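Local coordinates for putative flavoprotein (Bacteroides eggerthii, PDB 4ICI) that binds flavin mononucleotide and, as a member of the flavodoxin family, probably takes part in electron transfer, at residues 32-37 with 162-167. Numbering follows the deposited sequence.
Sequences EKLGAA and RAWLDV
Leu34 on helix 26-38 meets the indole of Trp164 on helix 158-168, joining the first and last helices of a flavodoxin-like fold, where both pack on one side of a five-stranded parallel sheet of order 2-1-3-4-5. The touching atoms are Leu34 CD1 and Trp164 CZ3, on the six-membered ring, 4.0 Å apart, and the two side chains cross at about a right angle. Leu34 holds CG anti to its own N (chi1 179°), which carries the methyl groups off the helix flank toward the indole and onto Phe92 and Phe123 of the sheet. Trp164 extends toward helix 26-38 and lays its ring on Val121 and Arg151 of the sheet; its NE1 donates to the carbonyl of Glu149 on the edge strand, a bond that should fix the rotation of the indole. Leu165 CD2 lies over the centre of one indole face, 3.7 Å above the plane, so the ring is braced from within its own helix. Ile161, one turn before Leu165, touches both Leu34 and Ala37 and extends this apolar layer between the helices. On the exposed side of the contact the Arg162 chain, extended from CG to NE, brings its guanidinium to the carbonyl of Ala37, in the last turn of helix 26-38. Its stronger polar partner is Glu158, one turn earlier, whose carboxylate forms a salt bridge with NH2. That same Arg162 NH2 approaches Ala37 O obliquely at 2.7 Å, a weak hydrogen bond bent to 117° at the hydrogen.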
loop_
_atom_site.group_PDB
_atom_site.type_symbol
_atom_site.label_atom_id
_atom_site.label_comp_id
_atom_site.label_asym_id
_atom_site.label_seq_id
_atom_site.Cartn_x
_atom_site.Cartn_y
_atom_site.Cartn_z
ATOM N N GLU A 32 11.146 1.897 1.280
ATOM C CA GLU A 32 12.423 2.002 2.005
ATOM C C GLU A 32 12.816 3.453 2.246
ATOM O O GLU A 32 13.251 3.802 3.359
ATOM C CB GLU A 32 13.496 1.265 1.231
ATOM C CG GLU A 32 14.831 1.144 1.954
ATOM C CD GLU A 32 15.857 0.357 1.190
ATOM O OE1 GLU A 32 15.457 -0.363 0.253
ATOM O OE2 GLU A 32 17.063 0.412 1.539
ATOM N N LYS A 33 12.630 4.291 1.225
ATOM C CA LYS A 33 12.910 5.725 1.376
ATOM C C LYS A 33 11.970 6.353 2.413
ATOM O O LYS A 33 12.397 7.136 3.267
ATOM C CB LYS A 33 12.756 6.456 0.047
ATOM C CG LYS A 33 13.766 6.114 -1.026
ATOM C CD LYS A 33 13.600 7.024 -2.267
ATOM C CE LYS A 33 14.810 6.943 -3.199
ATOM N NZ LYS A 33 14.846 8.058 -4.225
ATOM N N LEU A 34 10.679 6.012 2.332
ATOM C CA LEU A 34 9.709 6.520 3.301
ATOM C C LEU A 34 10.057 6.105 4.729
ATOM O O LEU A 34 10.102 6.931 5.647
ATOM C CB LEU A 34 8.310 6.063 2.901
ATOM C CG LEU A 34 7.166 6.469 3.810
ATOM C CD1 LEU A 34 7.098 7.980 4.026
ATOM C CD2 LEU A 34 5.858 5.970 3.151
ATOM N N GLY A 35 10.318 4.812 4.928
ATOM C CA GLY A 35 10.639 4.320 6.252
ATOM C C GLY A 35 11.908 4.957 6.809
ATOM O O GLY A 35 11.939 5.328 7.976
ATOM N N ALA A 36 12.935 5.099 5.962
ATOM C CA ALA A 36 14.186 5.782 6.360
ATOM C C ALA A 36 13.908 7.216 6.791
ATOM O O ALA A 36 14.454 7.680 7.804
ATOM C CB ALA A 36 15.214 5.749 5.224
ATOM N N ALA A 37 13.012 7.885 6.075
ATOM C CA ALA A 37 12.766 9.310 6.325
ATOM C C ALA A 37 12.071 9.519 7.662
ATOM O O ALA A 37 12.337 10.506 8.370
ATOM C CB ALA A 37 11.927 9.898 5.176
ATOM N N ARG A 162 8.984 14.912 3.785
ATOM C CA ARG A 162 8.727 15.734 4.948
ATOM C C ARG A 162 7.656 16.785 4.663
ATOM O O ARG A 162 6.817 17.043 5.515
ATOM C CB ARG A 162 10.031 16.354 5.472
ATOM C CG ARG A 162 10.959 15.261 6.001
ATOM C CD ARG A 162 12.103 15.806 6.857
ATOM N NE ARG A 162 13.017 14.728 7.231
ATOM C CZ ARG A 162 12.745 13.757 8.110
ATOM N NH1 ARG A 162 11.569 13.702 8.750
ATOM N NH2 ARG A 162 13.666 12.830 8.362
ATOM N N ALA A 163 7.665 17.368 3.469
ATOM C CA ALA A 163 6.670 18.387 3.124
ATOM C C ALA A 163 5.260 17.768 3.092
ATOM O O ALA A 163 4.305 18.329 3.623
ATOM C CB ALA A 163 7.024 19.055 1.755
ATOM N N TRP A 164 5.126 16.615 2.438
ATOM C CA TRP A 164 3.866 15.867 2.431
ATOM C C TRP A 164 3.355 15.622 3.856
ATOM O O TRP A 164 2.177 15.874 4.179
ATOM C CB TRP A 164 4.109 14.537 1.718
ATOM C CG TRP A 164 3.090 13.430 1.929
ATOM C CD1 TRP A 164 1.728 13.529 2.092
ATOM C CD2 TRP A 164 3.383 12.046 1.905
ATOM N NE1 TRP A 164 1.167 12.278 2.151
ATOM C CE2 TRP A 164 2.164 11.347 2.043
ATOM C CE3 TRP A 164 4.556 11.323 1.741
ATOM C CZ2 TRP A 164 2.097 9.956 2.036
ATOM C CZ3 TRP A 164 4.499 9.945 1.772
ATOM C CH2 TRP A 164 3.283 9.274 1.896
ATOM N N LEU A 165 4.233 15.101 4.719
ATOM C CA LEU A 165 3.804 14.747 6.069
ATOM C C LEU A 165 3.437 15.958 6.940
ATOM O O LEU A 165 2.545 15.874 7.789
ATOM C CB LEU A 165 4.793 13.806 6.744
ATOM C CG LEU A 165 4.969 12.487 5.962
ATOM C CD1 LEU A 165 5.847 11.555 6.762
ATOM C CD2 LEU A 165 3.648 11.835 5.565
ATOM N N ASP A 166 4.038 17.099 6.654
ATOM C CA ASP A 166 3.593 18.332 7.304
ATOM C C ASP A 166 2.210 18.755 6.839
ATOM O O ASP A 166 1.360 19.169 7.650
ATOM C CB ASP A 166 4.567 19.485 7.034
ATOM C CG ASP A 166 5.864 19.381 7.837
ATOM O OD1 ASP A 166 5.952 18.574 8.805
ATOM O OD2 ASP A 166 6.817 20.155 7.512
ATOM N N VAL A 167 1.948 18.637 5.542
ATOM C CA VAL A 167 0.611 18.985 5.009
ATOM C C VAL A 167 -0.475 18.141 5.667
ATOM O O VAL A 167 -1.549 18.655 6.027
ATOM C CB VAL A 167 0.563 18.830 3.458
ATOM C CG1 VAL A 167 -0.869 18.862 2.890
ATOM C CG2 VAL A 167 1.421 19.901 2.801
#